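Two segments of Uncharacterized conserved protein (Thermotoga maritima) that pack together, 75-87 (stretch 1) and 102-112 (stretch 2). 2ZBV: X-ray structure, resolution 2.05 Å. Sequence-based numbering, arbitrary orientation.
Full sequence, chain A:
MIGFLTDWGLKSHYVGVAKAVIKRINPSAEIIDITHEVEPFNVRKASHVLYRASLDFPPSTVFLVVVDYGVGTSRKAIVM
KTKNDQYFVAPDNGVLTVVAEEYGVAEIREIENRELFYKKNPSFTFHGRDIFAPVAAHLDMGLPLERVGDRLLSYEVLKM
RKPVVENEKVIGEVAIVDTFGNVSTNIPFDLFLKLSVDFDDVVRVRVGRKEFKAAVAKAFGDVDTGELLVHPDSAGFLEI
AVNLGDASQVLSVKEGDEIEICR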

ATOM      1  N   ARG A  75     -25.194  12.641 -11.240  1.00 27.62           N
ATOM      2  CA  ARG A  75     -23.947  13.386 -11.337  1.00 25.83           C
ATOM      3  C   ARG A  75     -23.235  12.934 -12.612  1.00 23.74           C
ATOM      4  O   ARG A  75     -23.209  11.742 -12.940  1.00 23.79           O
ATOM      5  CB  ARG A  75     -23.078  13.129 -10.098  1.00 24.22           C
ATOM      6  CG  ARG A  75     -22.486  11.725 -10.008  1.00 21.78           C
ATOM      7  CD  ARG A  75     -21.040  11.696 -10.497  1.00 20.45           C
ATOM      8  NE  ARG A  75     -20.465  10.352 -10.439  1.00 20.95           N
ATOM      9  CZ  ARG A  75     -20.678   9.402 -11.347  1.00 21.59           C
ATOM     10  NH1 ARG A  75     -21.454   9.646 -12.400  1.00 19.29           N
ATOM     11  NH2 ARG A  75     -20.128   8.201 -11.194  1.00 17.38           N
ATOM     12  N   LYS A  76     -22.671  13.892 -13.335  1.00 23.10           N
ATOM     13  CA  LYS A  76     -21.982  13.599 -14.587  1.00 22.86           C
ATOM     14  C   LYS A  76     -20.609  12.966 -14.404  1.00 21.78           C
ATOM     15  O   LYS A  76     -19.916  13.222 -13.419  1.00 21.75           O
ATOM     16  CB  LYS A  76     -21.824  14.887 -15.410  1.00 25.82           C
ATOM     17  CG  LYS A  76     -23.149  15.531 -15.863  1.00 30.14           C
ATOM     18  CD  LYS A  76     -22.882  16.856 -16.583  1.00 33.99           C
ATOM     19  CE  LYS A  76     -24.170  17.612 -16.917  1.00 36.14           C
ATOM     20  NZ  LYS A  76     -24.979  16.942 -17.976  1.00 37.01           N
ATOM     21  N   ALA A  77     -20.238  12.134 -15.368  1.00 21.78           N
ATOM     22  CA  ALA A  77     -18.938  11.480 -15.402  1.00 22.87           C
ATOM     23  C   ALA A  77     -18.232  12.320 -16.464  1.00 23.92           C
ATOM     24  O   ALA A  77     -18.764  12.500 -17.561  1.00 23.96           O
ATOM     25  CB  ALA A  77     -19.086  10.042 -15.868  1.00 21.93           C
ATOM     26  N   ILE A  78     -17.050  12.837 -16.151  1.00 23.27           N
ATOM     27  CA  ILE A  78     -16.357  13.711 -17.093  1.00 22.40           C
ATOM     28  C   ILE A  78     -14.872  13.447 -17.297  1.00 23.32           C
ATOM     29  O   ILE A  78     -14.250  12.663 -16.578  1.00 21.83           O
ATOM     30  CB  ILE A  78     -16.479  15.195 -16.647  1.00 21.63           C
ATOM     31  CG1 ILE A  78     -15.800  15.376 -15.284  1.00 19.77           C
ATOM     32  CG2 ILE A  78     -17.938  15.609 -16.534  1.00 21.69           C
ATOM     33  CD1 ILE A  78     -15.690  16.825 -14.838  1.00 20.36           C
ATOM     34  N   VAL A  79     -14.320  14.119 -18.308  1.00 23.10           N
ATOM     35  CA  VAL A  79     -12.895  14.055 -18.631  1.00 23.19           C
ATOM     36  C   VAL A  79     -12.510  15.507 -18.904  1.00 24.26           C
ATOM     37  O   VAL A  79     -13.082  16.155 -19.784  1.00 22.46           O
ATOM     38  CB  VAL A  79     -12.584  13.216 -19.897  1.00 24.11           C
ATOM     39  CG1 VAL A  79     -11.103  13.322 -20.215  1.00 21.15           C
ATOM     40  CG2 VAL A  79     -12.952  11.754 -19.683  1.00 19.44           C
HETATM   41  N   MSE A  80     -11.554  16.018 -18.134  1.00 23.04           N
HETATM   42  CA  MSE A  80     -11.112  17.401 -18.274  1.00 24.55           C
HETATM   43  C   MSE A  80      -9.690  17.482 -18.811  1.00 26.81           C
HETATM   44  O   MSE A  80      -8.845  16.626 -18.516  1.00 25.85           O
HETATM   45  CB  MSE A  80     -11.191  18.116 -16.915  1.00 24.85           C
HETATM   46  CG  MSE A  80     -10.722  19.578 -16.914  1.00 27.62           C
HETATM   47 SE   MSE A  80     -10.459  20.310 -15.141  1.00 33.01          SE
HETATM   48  CE  MSE A  80     -12.244  20.895 -14.791  1.00 28.30           C
ATOM     49  N   LYS A  81      -9.444  18.499 -19.629  1.00 26.52           N
ATOM     50  CA  LYS A  81      -8.117  18.732 -20.182  1.00 26.98           C
ATOM     51  C   LYS A  81      -7.713  20.103 -19.667  1.00 26.29           C
ATOM     52  O   LYS A  81      -8.425  21.090 -19.869  1.00 27.64           O
ATOM     53  CB  LYS A  81      -8.138  18.740 -21.709  1.00 29.76           C
ATOM     54  CG  LYS A  81      -6.759  18.919 -22.334  1.00 31.02           C
ATOM     55  CD  LYS A  81      -6.855  19.126 -23.841  1.00 34.99           C
ATOM     56  CE  LYS A  81      -5.500  19.475 -24.444  1.00 35.12           C
ATOM     57  NZ  LYS A  81      -5.630  19.917 -25.874  1.00 37.58           N
ATOM     58  N   THR A  82      -6.586  20.158 -18.970  1.00 24.29           N
ATOM     59  CA  THR A  82      -6.104  21.412 -18.424  1.00 24.14           C
ATOM     60  C   THR A  82      -5.118  22.044 -19.394  1.00 23.69           C
ATOM     61  O   THR A  82      -4.512  21.356 -20.218  1.00 23.86           O
ATOM     62  CB  THR A  82      -5.457  21.196 -17.036  1.00 19.87           C
ATOM     63  OG1 THR A  82      -4.592  20.058 -17.078  1.00 23.90           O
ATOM     64  CG2 THR A  82      -6.530  20.967 -15.996  1.00 19.16           C
ATOM     65  N   LYS A  83      -4.954  23.356 -19.291  1.00 26.06           N
ATOM     66  CA  LYS A  83      -4.069  24.067 -20.206  1.00 29.59           C
ATOM     67  C   LYS A  83      -2.592  23.706 -20.128  1.00 30.52           C
ATOM     68  O   LYS A  83      -1.791  24.222 -20.902  1.00 31.74           O
ATOM     69  CB  LYS A  83      -4.272  25.569 -20.044  1.00 30.90           C
ATOM     70  CG  LYS A  83      -5.664  25.998 -20.478  1.00 32.51           C
ATOM     71  CD  LYS A  83      -5.910  27.477 -20.274  1.00 33.02           C
ATOM     72  CE  LYS A  83      -7.269  27.866 -20.832  1.00 35.01           C
ATOM     73  NZ  LYS A  83      -7.592  29.292 -20.579  1.00 36.10           N
ATOM     74  N   ASN A  84      -2.233  22.815 -19.206  1.00 29.75           N
ATOM     75  CA  ASN A  84      -0.844  22.383 -19.079  1.00 28.33           C
ATOM     76  C   ASN A  84      -0.716  21.011 -19.735  1.00 28.03           C
ATOM     77  O   ASN A  84       0.261  20.291 -19.533  1.00 26.28           O
ATOM     78  CB  ASN A  84      -0.418  22.329 -17.602  1.00 28.83           C
ATOM     79  CG  ASN A  84      -1.182  21.291 -16.810  1.00 28.73           C
ATOM     80  OD1 ASN A  84      -2.381  21.117 -17.005  1.00 29.33           O
ATOM     81  ND2 ASN A  84      -0.493  20.603 -15.900  1.00 26.23           N
ATOM     82  N   ASP A  85      -1.733  20.660 -20.518  1.00 28.36           N
ATOM     83  CA  ASP A  85      -1.765  19.403 -21.255  1.00 28.20           C
ATOM     84  C   ASP A  85      -1.879  18.116 -20.453  1.00 25.78           C
ATOM     85  O   ASP A  85      -1.266  17.112 -20.808  1.00 25.14           O
ATOM     86  CB  ASP A  85      -0.548  19.310 -22.175  1.00 34.42           C
ATOM     87  CG  ASP A  85      -0.644  20.246 -23.358  1.00 41.68           C
ATOM     88  OD1 ASP A  85       0.388  20.449 -24.041  1.00 45.64           O
ATOM     89  OD2 ASP A  85      -1.753  20.773 -23.610  1.00 43.74           O
ATOM     90  N   GLN A  86      -2.654  18.138 -19.376  1.00 24.49           N
ATOM     91  CA  GLN A  86      -2.859  16.924 -18.591  1.00 23.82           C
ATOM     92  C   GLN A  86      -4.334  16.539 -18.665  1.00 23.91           C
ATOM     93  O   GLN A  86      -5.200  17.397 -18.860  1.00 24.16           O
ATOM     94  CB  GLN A  86      -2.431  17.127 -17.134  1.00 22.23           C
ATOM     95  CG  GLN A  86      -0.931  17.277 -16.963  1.00 23.33           C
ATOM     96  CD  GLN A  86      -0.511  17.291 -15.509  1.00 21.89           C
ATOM     97  OE1 GLN A  86      -1.162  17.916 -14.676  1.00 19.34           O
ATOM     98  NE2 GLN A  86       0.593  16.612 -15.200  1.00 21.07           N
ATOM     99  N   TYR A  87      -4.618  15.253 -18.498  1.00 23.38           N
ATOM    100  CA  TYR A  87      -5.992  14.767 -18.578  1.00 23.98           C
ATOM    101  C   TYR A  87      -6.501  14.192 -17.258  1.00 22.77           C
ATOM    102  O   TYR A  87      -5.761  13.508 -16.548  1.00 21.08           O
ATOM    103  CB  TYR A  87      -6.087  13.719 -19.683  1.00 24.29           C
ATOM    104  CG  TYR A  87      -5.695  14.265 -21.040  1.00 30.47           C
ATOM    105  CD1 TYR A  87      -6.609  14.984 -21.814  1.00 32.42           C
ATOM    106  CD2 TYR A  87      -4.401  14.095 -21.535  1.00 31.61           C
ATOM    107  CE1 TYR A  87      -6.243  15.523 -23.053  1.00 35.53           C
ATOM    108  CE2 TYR A  87      -4.023  14.631 -22.772  1.00 35.02           C
ATOM    109  CZ  TYR A  87      -4.950  15.344 -23.525  1.00 36.41           C
ATOM    110  OH  TYR A  87      -4.583  15.884 -24.740  1.00 37.87           O
ATOM    111  N   GLU A 102      -5.893  26.071 -10.840  1.00 31.34           N
ATOM    112  CA  GLU A 102      -4.461  26.325 -10.958  1.00 29.27           C
ATOM    113  C   GLU A 102      -3.893  26.237 -12.368  1.00 28.82           C
ATOM    114  O   GLU A 102      -3.005  27.009 -12.734  1.00 27.23           O
ATOM    115  CB  GLU A 102      -3.686  25.360 -10.061  1.00 30.21           C
ATOM    116  CG  GLU A 102      -3.994  25.484  -8.577  1.00 32.83           C
ATOM    117  CD  GLU A 102      -3.636  26.845  -8.012  1.00 35.71           C
ATOM    118  OE1 GLU A 102      -2.556  27.370  -8.358  1.00 36.91           O
ATOM    119  OE2 GLU A 102      -4.429  27.385  -7.211  1.00 38.52           O
ATOM    120  N   TYR A 103      -4.392  25.296 -13.163  1.00 27.38           N
ATOM    121  CA  TYR A 103      -3.878  25.121 -14.515  1.00 26.88           C
ATOM    122  C   TYR A 103      -4.734  25.752 -15.609  1.00 27.43           C
ATOM    123  O   TYR A 103      -4.257  25.969 -16.719  1.00 28.26           O
ATOM    124  CB  TYR A 103      -3.724  23.630 -14.847  1.00 24.25           C
ATOM    125  CG  TYR A 103      -2.805  22.829 -13.944  1.00 24.88           C
ATOM    126  CD1 TYR A 103      -1.561  23.329 -13.546  1.00 24.44           C
ATOM    127  CD2 TYR A 103      -3.145  21.532 -13.558  1.00 24.01           C
ATOM    128  CE1 TYR A 103      -0.679  22.548 -12.793  1.00 23.22           C
ATOM    129  CE2 TYR A 103      -2.272  20.743 -12.804  1.00 22.45           C
ATOM    130  CZ  TYR A 103      -1.040  21.255 -12.432  1.00 22.73           C
ATOM    131  OH  TYR A 103      -0.153  20.452 -11.749  1.00 23.65           O
ATOM    132  N   GLY A 104      -5.997  26.026 -15.307  1.00 27.91           N
ATOM    133  CA  GLY A 104      -6.880  26.579 -16.317  1.00 27.79           C
ATOM    134  C   GLY A 104      -7.508  25.428 -17.091  1.00 27.62           C
ATOM    135  O   GLY A 104      -6.857  24.417 -17.351  1.00 26.97           O
ATOM    136  N   VAL A 105      -8.772  25.582 -17.468  1.00 29.26           N
ATOM    137  CA  VAL A 105      -9.492  24.539 -18.189  1.00 29.28           C
ATOM    138  C   VAL A 105      -9.454  24.744 -19.698  1.00 30.97           C
ATOM    139  O   VAL A 105      -9.883  25.780 -20.205  1.00 30.74           O
ATOM    140  CB  VAL A 105     -10.967  24.486 -17.740  1.00 30.60           C
ATOM    141  CG1 VAL A 105     -11.687  23.353 -18.454  1.00 30.81           C
ATOM    142  CG2 VAL A 105     -11.040  24.311 -16.227  1.00 29.21           C
ATOM    143  N   ALA A 106      -8.949  23.745 -20.414  1.00 30.43           N
ATOM    144  CA  ALA A 106      -8.866  23.825 -21.863  1.00 30.29           C
ATOM    145  C   ALA A 106     -10.115  23.229 -22.514  1.00 31.19           C
ATOM    146  O   ALA A 106     -10.635  23.766 -23.492  1.00 31.22           O
ATOM    147  CB  ALA A 106      -7.620  23.093 -22.353  1.00 28.39           C
ATOM    148  N   GLU A 107     -10.605  22.129 -21.954  1.00 30.41           N
ATOM    149  CA  GLU A 107     -11.772  21.458 -22.514  1.00 30.18           C
ATOM    150  C   GLU A 107     -12.340  20.430 -21.546  1.00 29.97           C
ATOM    151  O   GLU A 107     -11.585  19.776 -20.824  1.00 27.84           O
ATOM    152  CB  GLU A 107     -11.363  20.757 -23.807  1.00 31.32           C
ATOM    153  CG  GLU A 107     -12.456  20.010 -24.531  1.00 36.56           C
ATOM    154  CD  GLU A 107     -11.928  19.324 -25.780  1.00 41.30           C
ATOM    155  OE1 GLU A 107     -11.206  19.986 -26.558  1.00 46.23           O
ATOM    156  OE2 GLU A 107     -12.229  18.131 -25.991  1.00 42.41           O
ATOM    157  N   ILE A 108     -13.666  20.291 -21.545  1.00 28.82           N
ATOM    158  CA  ILE A 108     -14.350  19.323 -20.692  1.00 29.78           C
ATOM    159  C   ILE A 108     -15.319  18.491 -21.540  1.00 30.46           C
ATOM    160  O   ILE A 108     -16.102  19.036 -22.321  1.00 30.01           O
ATOM    161  CB  ILE A 108     -15.181  20.001 -19.591  1.00 31.05           C
ATOM    162  CG1 ILE A 108     -14.346  21.041 -18.849  1.00 32.39           C
ATOM    163  CG2 ILE A 108     -15.675  18.950 -18.607  1.00 29.74           C
ATOM    164  CD1 ILE A 108     -15.166  21.867 -17.866  1.00 34.51           C
ATOM    165  N   ARG A 109     -15.259  17.174 -21.373  1.00 29.20           N
ATOM    166  CA  ARG A 109     -16.117  16.245 -22.107  1.00 28.81           C
ATOM    167  C   ARG A 109     -16.927  15.396 -21.135  1.00 29.23           C
ATOM    168  O   ARG A 109     -16.448  15.055 -20.049  1.00 25.27           O
ATOM    169  CB  ARG A 109     -15.268  15.284 -22.941  1.00 29.57           C
ATOM    170  CG  ARG A 109     -14.417  15.929 -24.003  1.00 33.40           C
ATOM    171  CD  ARG A 109     -15.227  16.132 -25.250  1.00 33.20           C
ATOM    172  NE  ARG A 109     -14.525  16.962 -26.215  1.00 34.05           N
ATOM    173  CZ  ARG A 109     -15.011  17.279 -27.408  1.00 32.05           C
ATOM    174  NH1 ARG A 109     -16.199  16.821 -27.777  1.00 28.91           N
ATOM    175  NH2 ARG A 109     -14.322  18.068 -28.217  1.00 31.08           N
ATOM    176  N   GLU A 110     -18.154  15.061 -21.512  1.00 27.61           N
ATOM    177  CA  GLU A 110     -18.943  14.186 -20.672  1.00 27.66           C
ATOM    178  C   GLU A 110     -18.689  12.803 -21.256  1.00 28.48           C
ATOM    179  O   GLU A 110     -18.583  12.645 -22.476  1.00 30.00           O
ATOM    180  CB  GLU A 110     -20.431  14.527 -20.735  1.00 30.91           C
ATOM    181  CG  GLU A 110     -21.306  13.468 -20.062  1.00 31.14           C
ATOM    182  CD  GLU A 110     -22.706  13.960 -19.759  1.00 34.23           C
ATOM    183  OE1 GLU A 110     -23.155  14.926 -20.415  1.00 32.69           O
ATOM    184  OE2 GLU A 110     -23.362  13.371 -18.867  1.00 32.97           O
ATOM    185  N   ILE A 111     -18.545  11.809 -20.393  1.00 24.97           N
ATOM    186  CA  ILE A 111     -18.306  10.456 -20.849  1.00 25.07           C
ATOM    187  C   ILE A 111     -19.646   9.885 -21.318  1.00 29.11           C
ATOM    188  O   ILE A 111     -20.506   9.548 -20.506  1.00 27.97           O
ATOM    189  CB  ILE A 111     -17.714   9.592 -19.705  1.00 24.58           C
ATOM    190  CG1 ILE A 111     -16.366  10.188 -19.262  1.00 22.06           C
ATOM    191  CG2 ILE A 111     -17.545   8.149 -20.162  1.00 21.13           C
ATOM    192  CD1 ILE A 111     -15.704   9.468 -18.097  1.00 20.83           C
ATOM    193  N   GLU A 112     -19.821   9.798 -22.633  1.00 30.06           N
ATOM    194  CA  GLU A 112     -21.063   9.291 -23.208  1.00 32.61           C
ATOM    195  C   GLU A 112     -20.838   8.097 -24.123  1.00 32.74           C
ATOM    196  O   GLU A 112     -21.760   7.329 -24.383  1.00 34.51           O
ATOM    197  CB  GLU A 112     -21.757  10.398 -23.999  1.00 35.39           C
ATOM    198  CG  GLU A 112     -22.022  11.663 -23.207  1.00 38.97           C
ATOM    199  CD  GLU A 112     -22.608  12.765 -24.070  1.00 41.71           C
ATOM    200  OE1 GLU A 112     -21.965  13.142 -25.071  1.00 42.80           O
ATOM    201  OE2 GLU A 112     -23.711  13.255 -23.748  1.00 45.25           O
TER
HETATM  202  O   HOH W   1     -22.015  11.267 -17.397  1.00 39.42           O
HETATM  203  O   HOH W   2       2.046  20.582 -14.228  1.00 34.90           O

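The two stretches pair as neighbouring antiparallel β-strands, 77-82 against 105-110, in a contact carried mainly by backbone hydrogen bonds, interrupted by one β-bulge and flanked by apolar and charged side chains. The strand directions lie 161° apart, and the contact buries 955 Å² counted over both sides.

The ladder begins where I111 N donates to A77 O (2.9 Å). V79 and R109 then form a reciprocal pair, V79 N to R109 O and R109 N to V79 O, both 2.9 Å. K81 N continues the pattern by donating to E107 O (2.8 Å), but K81 O receives two amides, A106 N at 2.8 Å and E107 N at 3.2 Å. This shared acceptor marks the bulge: an additional residue is accommodated in stretch 2, so that T82 comes to lie against V105. Beyond it, K83 N donates to G104 O (2.9 Å). G104 follows the end of a helix with positive phi; a side chain here would be jammed against the preceding carbonyl oxygen, and its CB would lie tight against K83 CD, so glycine suits the position.

From I78 to K81 the paired side chains alternate between the two faces of the sheet; beyond the bulge those of T82 and V105 diverge. I78, M80 and I108 share a buried apolar surface, with I78 CB 4.3 Å from I108 CG2. M80, present as selenomethionine, has a long chain that brings M80 CE to 3.9 Å from V105 CG2 and 4.4 Å from I108 CD1. On the other face, V79 CG2 packs 3.8 Å from I111 CG1, while the guanidinium of the buried R109 is met partly within its own strand, R109 NE forming a salt bridge with E107 OE2 (2.6 Å); R109 NH1 is bonded elsewhere in the structure.

At the K76 end, K76 NZ and E110 OE1 form a long salt bridge of 3.7 Å, the exposed lysine extending its amine toward the carboxylate. Water 1 links the same glutamate to the backbone, accepting from A77 N (2.8 Å) and donating to E110 OE2 (2.9 Å).

The opposite end of the ladder is closed by the type I turn from T82 to D85 and by Y103, which points toward stretch 1. T82 CB packs 3.7 Å from Y103 CB, and N84 ND2 lies over one face of the aromatic ring. A chain of polar contacts runs beside the ring: T82 OG1 donates to N84 OD1 in a very short hydrogen bond (2.5 Å), and N84 ND2 donates to Q86 OE1 (3.0 Å). The threonine hydroxyl and the two amides are thus connected beside the tyrosine, with Q86 NE2 bonded elsewhere in the structure.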